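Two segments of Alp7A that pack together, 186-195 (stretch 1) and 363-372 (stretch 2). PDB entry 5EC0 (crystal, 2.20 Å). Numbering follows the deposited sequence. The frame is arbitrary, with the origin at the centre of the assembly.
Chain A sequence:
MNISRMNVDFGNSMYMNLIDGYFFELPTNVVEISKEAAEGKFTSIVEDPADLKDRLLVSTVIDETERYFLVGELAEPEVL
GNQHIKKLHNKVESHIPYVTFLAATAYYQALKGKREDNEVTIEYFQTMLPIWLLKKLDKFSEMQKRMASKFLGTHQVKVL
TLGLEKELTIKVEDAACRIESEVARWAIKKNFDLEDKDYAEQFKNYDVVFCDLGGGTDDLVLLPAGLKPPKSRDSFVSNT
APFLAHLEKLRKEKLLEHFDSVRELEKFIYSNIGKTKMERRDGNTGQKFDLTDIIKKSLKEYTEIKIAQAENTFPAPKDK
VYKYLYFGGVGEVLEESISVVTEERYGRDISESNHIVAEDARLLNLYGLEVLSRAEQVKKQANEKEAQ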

ATOM      1  N   TRP A 186      -7.470   3.266 -12.288  1.00 20.23           N
ATOM      2  CA  TRP A 186      -6.631   3.438 -13.468  1.00 22.70           C
ATOM      3  C   TRP A 186      -5.849   2.166 -13.792  1.00 28.13           C
ATOM      4  O   TRP A 186      -5.513   1.932 -14.957  1.00 25.50           O
ATOM      5  CB  TRP A 186      -5.697   4.642 -13.303  1.00 25.09           C
ATOM      6  CG  TRP A 186      -6.485   5.900 -13.446  1.00 27.22           C
ATOM      7  CD1 TRP A 186      -6.875   6.747 -12.442  1.00 21.13           C
ATOM      8  CD2 TRP A 186      -7.066   6.425 -14.660  1.00 21.89           C
ATOM      9  NE1 TRP A 186      -7.630   7.770 -12.956  1.00 21.01           N
ATOM     10  CE2 TRP A 186      -7.756   7.601 -14.311  1.00 24.13           C
ATOM     11  CE3 TRP A 186      -7.040   6.011 -16.004  1.00 24.20           C
ATOM     12  CZ2 TRP A 186      -8.427   8.390 -15.267  1.00 24.18           C
ATOM     13  CZ3 TRP A 186      -7.702   6.794 -16.955  1.00 25.74           C
ATOM     14  CH2 TRP A 186      -8.389   7.972 -16.579  1.00 23.83           C
ATOM     15  N   ALA A 187      -5.603   1.326 -12.787  1.00 18.03           N
ATOM     16  CA  ALA A 187      -4.901   0.063 -13.029  1.00 29.85           C
ATOM     17  C   ALA A 187      -5.833  -0.958 -13.688  1.00 26.21           C
ATOM     18  O   ALA A 187      -5.376  -1.906 -14.303  1.00 27.44           O
ATOM     19  CB  ALA A 187      -4.316  -0.504 -11.718  1.00 23.09           C
ATOM     20  N   ILE A 188      -7.140  -0.742 -13.564  1.00 24.41           N
ATOM     21  CA  ILE A 188      -8.138  -1.546 -14.275  1.00 21.88           C
ATOM     22  C   ILE A 188      -8.421  -0.989 -15.695  1.00 30.61           C
ATOM     23  O   ILE A 188      -8.634  -1.740 -16.658  1.00 31.13           O
ATOM     24  CB  ILE A 188      -9.471  -1.598 -13.478  1.00 29.56           C
ATOM     25  CG1 ILE A 188      -9.240  -2.073 -12.028  1.00 24.20           C
ATOM     26  CG2 ILE A 188     -10.535  -2.429 -14.227  1.00 23.60           C
ATOM     27  CD1 ILE A 188      -8.609  -3.480 -11.910  1.00 20.70           C
ATOM     28  N   LYS A 189      -8.428   0.333 -15.819  1.00 23.98           N
ATOM     29  CA  LYS A 189      -8.800   0.980 -17.075  1.00 29.24           C
ATOM     30  C   LYS A 189      -7.709   0.842 -18.132  1.00 28.64           C
ATOM     31  O   LYS A 189      -7.994   0.569 -19.302  1.00 30.74           O
ATOM     32  CB  LYS A 189      -9.109   2.461 -16.846  1.00 25.02           C
ATOM     33  CG  LYS A 189     -10.254   2.729 -15.847  1.00 25.06           C
ATOM     34  CD  LYS A 189     -10.362   4.220 -15.489  1.00 22.67           C
ATOM     35  CE  LYS A 189     -10.820   5.074 -16.667  1.00 23.32           C
ATOM     36  NZ  LYS A 189     -12.226   4.743 -17.109  1.00 31.67           N
ATOM     37  N   LYS A 190      -6.468   1.035 -17.703  1.00 25.48           N
ATOM     38  CA  LYS A 190      -5.308   1.071 -18.592  1.00 30.19           C
ATOM     39  C   LYS A 190      -4.182   0.139 -18.141  1.00 27.79           C
ATOM     40  O   LYS A 190      -4.060  -0.156 -16.945  1.00 21.30           O
ATOM     41  CB  LYS A 190      -4.758   2.499 -18.661  1.00 38.29           C
ATOM     42  CG  LYS A 190      -5.768   3.563 -19.056  1.00 38.30           C
ATOM     43  CD  LYS A 190      -5.934   3.616 -20.546  1.00 46.19           C
ATOM     44  CE  LYS A 190      -6.093   5.050 -21.045  1.00 48.86           C
ATOM     45  NZ  LYS A 190      -6.037   5.067 -22.529  1.00 51.00           N
ATOM     46  N   ASN A 191      -3.349  -0.300 -19.083  1.00 25.86           N
ATOM     47  CA  ASN A 191      -2.074  -0.918 -18.729  1.00 27.00           C
ATOM     48  C   ASN A 191      -0.972   0.157 -18.699  1.00 27.17           C
ATOM     49  O   ASN A 191      -1.233   1.330 -18.956  1.00 24.13           O
ATOM     50  CB  ASN A 191      -1.727  -2.057 -19.694  1.00 23.64           C
ATOM     51  CG  ASN A 191      -1.563  -1.587 -21.137  1.00 24.85           C
ATOM     52  OD1 ASN A 191      -1.412  -0.403 -21.415  1.00 30.19           O
ATOM     53  ND2 ASN A 191      -1.588  -2.531 -22.057  1.00 26.13           N
ATOM     54  N   PHE A 192       0.254  -0.226 -18.387  1.00 32.80           N
ATOM     55  CA  PHE A 192       1.321   0.772 -18.257  1.00 37.25           C
ATOM     56  C   PHE A 192       1.705   1.427 -19.599  1.00 38.05           C
ATOM     57  O   PHE A 192       2.395   2.442 -19.623  1.00 33.08           O
ATOM     58  CB  PHE A 192       2.556   0.142 -17.609  1.00 35.79           C
ATOM     59  CG  PHE A 192       2.312  -0.379 -16.212  1.00 33.31           C
ATOM     60  CD1 PHE A 192       1.349   0.210 -15.397  1.00 29.88           C
ATOM     61  CD2 PHE A 192       3.045  -1.452 -15.716  1.00 30.65           C
ATOM     62  CE1 PHE A 192       1.107  -0.265 -14.119  1.00 22.62           C
ATOM     63  CE2 PHE A 192       2.819  -1.935 -14.439  1.00 36.30           C
ATOM     64  CZ  PHE A 192       1.841  -1.334 -13.627  1.00 30.51           C
ATOM     65  N   ASP A 193       1.263   0.844 -20.708  1.00 33.37           N
ATOM     66  CA  ASP A 193       1.448   1.467 -22.015  1.00 27.80           C
ATOM     67  C   ASP A 193       0.291   2.388 -22.349  1.00 31.04           C
ATOM     68  O   ASP A 193       0.189   2.855 -23.480  1.00 37.64           O
ATOM     69  CB  ASP A 193       1.593   0.413 -23.117  1.00 34.07           C
ATOM     70  CG  ASP A 193       2.851  -0.418 -22.969  1.00 42.41           C
ATOM     71  OD1 ASP A 193       3.870   0.112 -22.485  1.00 48.93           O
ATOM     72  OD2 ASP A 193       2.820  -1.605 -23.332  1.00 48.03           O
ATOM     73  N   LEU A 194      -0.586   2.618 -21.369  1.00 26.52           N
ATOM     74  CA  LEU A 194      -1.738   3.526 -21.497  1.00 32.20           C
ATOM     75  C   LEU A 194      -2.742   3.075 -22.562  1.00 37.85           C
ATOM     76  O   LEU A 194      -3.489   3.879 -23.108  1.00 42.28           O
ATOM     77  CB  LEU A 194      -1.268   4.957 -21.796  1.00 36.22           C
ATOM     78  CG  LEU A 194      -0.138   5.446 -20.882  1.00 38.23           C
ATOM     79  CD1 LEU A 194       0.348   6.845 -21.284  1.00 37.33           C
ATOM     80  CD2 LEU A 194      -0.592   5.412 -19.432  1.00 37.42           C
ATOM     81  N   GLU A 195      -2.754   1.775 -22.840  1.00 36.86           N
ATOM     82  CA  GLU A 195      -3.772   1.161 -23.675  1.00 29.53           C
ATOM     83  C   GLU A 195      -4.979   0.800 -22.817  1.00 35.67           C
ATOM     84  O   GLU A 195      -4.800   0.320 -21.700  1.00 24.27           O
ATOM     85  CB  GLU A 195      -3.207  -0.090 -24.357  1.00 29.95           C
ATOM     86  CG  GLU A 195      -1.981   0.179 -25.227  1.00 28.81           C
ATOM     87  CD  GLU A 195      -1.141  -1.059 -25.464  1.00 40.89           C
ATOM     88  OE1 GLU A 195      -1.498  -2.144 -24.946  1.00 39.52           O
ATOM     89  OE2 GLU A 195      -0.117  -0.949 -26.177  1.00 39.94           O
ATOM     90  N   LEU A 363      -1.517  -4.626  -4.906  1.00 28.91           N
ATOM     91  CA  LEU A 363      -0.740  -3.553  -5.516  1.00 23.77           C
ATOM     92  C   LEU A 363      -1.555  -2.612  -6.401  1.00 23.95           C
ATOM     93  O   LEU A 363      -0.982  -1.723  -7.036  1.00 27.19           O
ATOM     94  CB  LEU A 363       0.406  -4.135  -6.335  1.00 25.34           C
ATOM     95  CG  LEU A 363       1.459  -4.959  -5.580  1.00 34.53           C
ATOM     96  CD1 LEU A 363       2.679  -5.254  -6.471  1.00 29.09           C
ATOM     97  CD2 LEU A 363       1.875  -4.282  -4.293  1.00 27.84           C
ATOM     98  N   LEU A 364      -2.878  -2.783  -6.426  1.00 24.51           N
ATOM     99  CA  LEU A 364      -3.720  -2.058  -7.394  1.00 29.07           C
ATOM    100  C   LEU A 364      -3.633  -0.522  -7.251  1.00 24.26           C
ATOM    101  O   LEU A 364      -3.521   0.194  -8.259  1.00 18.84           O
ATOM    102  CB  LEU A 364      -5.185  -2.513  -7.274  1.00 27.76           C
ATOM    103  CG  LEU A 364      -6.013  -2.369  -8.553  1.00 23.70           C
ATOM    104  CD1 LEU A 364      -5.474  -3.305  -9.639  1.00 21.24           C
ATOM    105  CD2 LEU A 364      -7.505  -2.635  -8.309  1.00 18.59           C
ATOM    106  N   ASN A 365      -3.695  -0.015  -6.020  1.00 17.17           N
ATOM    107  CA  ASN A 365      -3.550   1.432  -5.797  1.00 24.66           C
ATOM    108  C   ASN A 365      -2.221   1.954  -6.385  1.00 28.62           C
ATOM    109  O   ASN A 365      -2.205   2.915  -7.173  1.00 24.55           O
ATOM    110  CB  ASN A 365      -3.630   1.769  -4.300  1.00 26.88           C
ATOM    111  CG  ASN A 365      -5.069   1.854  -3.779  1.00 29.30           C
ATOM    112  OD1 ASN A 365      -5.966   2.344  -4.462  1.00 31.92           O
ATOM    113  ND2 ASN A 365      -5.287   1.357  -2.567  1.00 27.76           N
ATOM    114  N   LEU A 366      -1.119   1.303  -6.006  1.00 24.41           N
ATOM    115  CA  LEU A 366       0.219   1.631  -6.514  1.00 22.32           C
ATOM    116  C   LEU A 366       0.274   1.624  -8.044  1.00 22.52           C
ATOM    117  O   LEU A 366       0.852   2.511  -8.669  1.00 26.66           O
ATOM    118  CB  LEU A 366       1.246   0.642  -5.971  1.00 20.42           C
ATOM    119  CG  LEU A 366       2.718   0.877  -6.283  1.00 21.88           C
ATOM    120  CD1 LEU A 366       3.086   2.301  -5.997  1.00 22.29           C
ATOM    121  CD2 LEU A 366       3.590  -0.078  -5.436  1.00 23.35           C
ATOM    122  N   TYR A 367      -0.343   0.603  -8.622  1.00 22.42           N
ATOM    123  CA  TYR A 367      -0.378   0.411 -10.059  1.00 24.85           C
ATOM    124  C   TYR A 367      -1.184   1.510 -10.738  1.00 23.49           C
ATOM    125  O   TYR A 367      -0.864   1.930 -11.849  1.00 23.22           O
ATOM    126  CB  TYR A 367      -0.962  -0.967 -10.392  1.00 24.91           C
ATOM    127  CG  TYR A 367       0.058  -2.080 -10.318  1.00 27.61           C
ATOM    128  CD1 TYR A 367       1.338  -1.840  -9.828  1.00 25.11           C
ATOM    129  CD2 TYR A 367      -0.244  -3.365 -10.769  1.00 22.50           C
ATOM    130  CE1 TYR A 367       2.283  -2.851  -9.770  1.00 29.62           C
ATOM    131  CE2 TYR A 367       0.700  -4.377 -10.730  1.00 27.91           C
ATOM    132  CZ  TYR A 367       1.958  -4.115 -10.226  1.00 28.77           C
ATOM    133  OH  TYR A 367       2.897  -5.116 -10.178  1.00 33.16           O
ATOM    134  N   GLY A 368      -2.219   1.972 -10.048  1.00 23.20           N
ATOM    135  CA  GLY A 368      -3.014   3.090 -10.512  1.00 21.06           C
ATOM    136  C   GLY A 368      -2.171   4.347 -10.545  1.00 25.57           C
ATOM    137  O   GLY A 368      -2.242   5.120 -11.495  1.00 28.73           O
ATOM    138  N   LEU A 369      -1.355   4.551  -9.512  1.00 28.00           N
ATOM    139  CA  LEU A 369      -0.402   5.653  -9.545  1.00 24.36           C
ATOM    140  C   LEU A 369       0.557   5.481 -10.720  1.00 30.45           C
ATOM    141  O   LEU A 369       0.862   6.441 -11.422  1.00 23.57           O
ATOM    142  CB  LEU A 369       0.397   5.750  -8.248  1.00 21.34           C
ATOM    143  CG  LEU A 369      -0.317   6.215  -6.980  1.00 20.13           C
ATOM    144  CD1 LEU A 369       0.672   6.441  -5.823  1.00 21.30           C
ATOM    145  CD2 LEU A 369      -1.180   7.480  -7.239  1.00 20.40           C
ATOM    146  N   GLU A 370       1.049   4.263 -10.922  1.00 27.95           N
ATOM    147  CA  GLU A 370       2.024   4.036 -11.980  1.00 22.12           C
ATOM    148  C   GLU A 370       1.447   4.449 -13.357  1.00 21.96           C
ATOM    149  O   GLU A 370       2.092   5.161 -14.127  1.00 24.95           O
ATOM    150  CB  GLU A 370       2.476   2.570 -11.980  1.00 22.14           C
ATOM    151  CG  GLU A 370       3.503   2.221 -13.063  1.00 25.08           C
ATOM    152  CD  GLU A 370       4.861   2.909 -12.876  1.00 29.88           C
ATOM    153  OE1 GLU A 370       5.169   3.348 -11.749  1.00 26.85           O
ATOM    154  OE2 GLU A 370       5.622   3.006 -13.866  1.00 35.40           O
ATOM    155  N   VAL A 371       0.222   4.019 -13.638  1.00 23.94           N
ATOM    156  CA  VAL A 371      -0.482   4.397 -14.860  1.00 21.72           C
ATOM    157  C   VAL A 371      -0.580   5.918 -14.992  1.00 28.78           C
ATOM    158  O   VAL A 371      -0.325   6.475 -16.062  1.00 29.32           O
ATOM    159  CB  VAL A 371      -1.918   3.793 -14.897  1.00 21.05           C
ATOM    160  CG1 VAL A 371      -2.826   4.535 -15.924  1.00 25.93           C
ATOM    161  CG2 VAL A 371      -1.892   2.299 -15.173  1.00 21.33           C
ATOM    162  N   LEU A 372      -0.952   6.599 -13.908  1.00 25.78           N
ATOM    163  CA  LEU A 372      -1.061   8.053 -13.979  1.00 23.49           C
ATOM    164  C   LEU A 372       0.304   8.696 -14.236  1.00 29.94           C
ATOM    165  O   LEU A 372       0.396   9.698 -14.929  1.00 24.45           O
ATOM    166  CB  LEU A 372      -1.698   8.615 -12.713  1.00 24.35           C
ATOM    167  CG  LEU A 372      -3.210   8.348 -12.650  1.00 26.40           C
ATOM    168  CD1 LEU A 372      -3.843   8.998 -11.424  1.00 22.06           C
ATOM    169  CD2 LEU A 372      -3.915   8.814 -13.960  1.00 23.15           C
TER

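A small side chain lets a helix settle directly onto the backbone of its partner, and the contact between residues 186-195 and 363-372 of Alp7A is a compact example. At its centre Ala 187 lies against Gly 368, which has no side chain, with their CA atoms 4.4 Å apart. The methyl of Ala 187 points toward the second helix and rests on its backbone, with Ala 187 CB at 3.6 Å from Gly 368 N and from Leu 364 O, and it also touches Tyr 367 CB at 3.6 Å. The backbone atoms it touches are already engaged, since Gly 368 N donates to Leu 364 O (2.8 Å) within the helix. The methyl therefore meets a polar backbone whose bonding needs are met internally, and the contact is one of shape.

Around this centre the apolar side chains close in. Leu 364 CD1 lies 3.7 Å from Ala 187 CB, and both methyls of Leu 364, CD1 and CD2, lie 3.9 Å from Ile 188 CD1. One turn beyond Gly 368, Val 371 gives up more surface to the partner stretch than any other residue here, 115 Å² of a total 584 Å² summed over both sides. Its CG2 lies 3.6 Å from Trp 186 O and 3.7 Å from Lys 190 O, while its CG1 is 3.9 Å from Trp 186 CB. The valine thus sits where the first helix ends: Lys 190 N still bonds to Trp 186 O (3.0 Å), but Lys 190 is the first residue to leave helical geometry.

Three aromatic rings extend the contact. Leu 372 places its CD2 over one face of the Trp 186 indole, 3.8 Å from the centroid of the five-membered ring and almost on its normal, a CH-pi arrangement. Phe 192 is carried by the loop after the helix; its CA-to-CB bond runs sideways, but the end of the side chain comes nearer to the second helix. Its edge meets the face of Tyr 367 with the planes nearly perpendicular, at 88°, and Phe 192 CZ lies 3.8 Å from Tyr 367 CG; such geometry sets the slightly positive ring hydrogens against a pi cloud. Over a face of the same phenylalanine ring lies Glu 370 CG, 3.9 Å from the centroid, so the aliphatic part of an acidic side chain serves as an apolar surface while its carboxylate finds partners elsewhere in the structure.

No hydrogen bond crosses between the stretches; at the polar edge, bonding is internal and shapes the loop. A type I turn runs from Asn 191 to Leu 194, with Leu 194 N bonded to Asn 191 O (2.8 Å). The Asn 191 side chain points away from the helix and clasps Glu 195, its OD1 accepting from Glu 195 N at 2.9 Å and its ND2 donating to Glu 195 OE1 at 2.9 Å. Lys 190 NZ adds a bond to Leu 194 O (2.9 Å). From this loop Leu 194 CD2 packs on Val 371 O at 3.5 Å, a van der Waals touch on a carbonyl; the apolar pairing is Leu 194 CD2 with Val 371 CG1, at 4.3 Å.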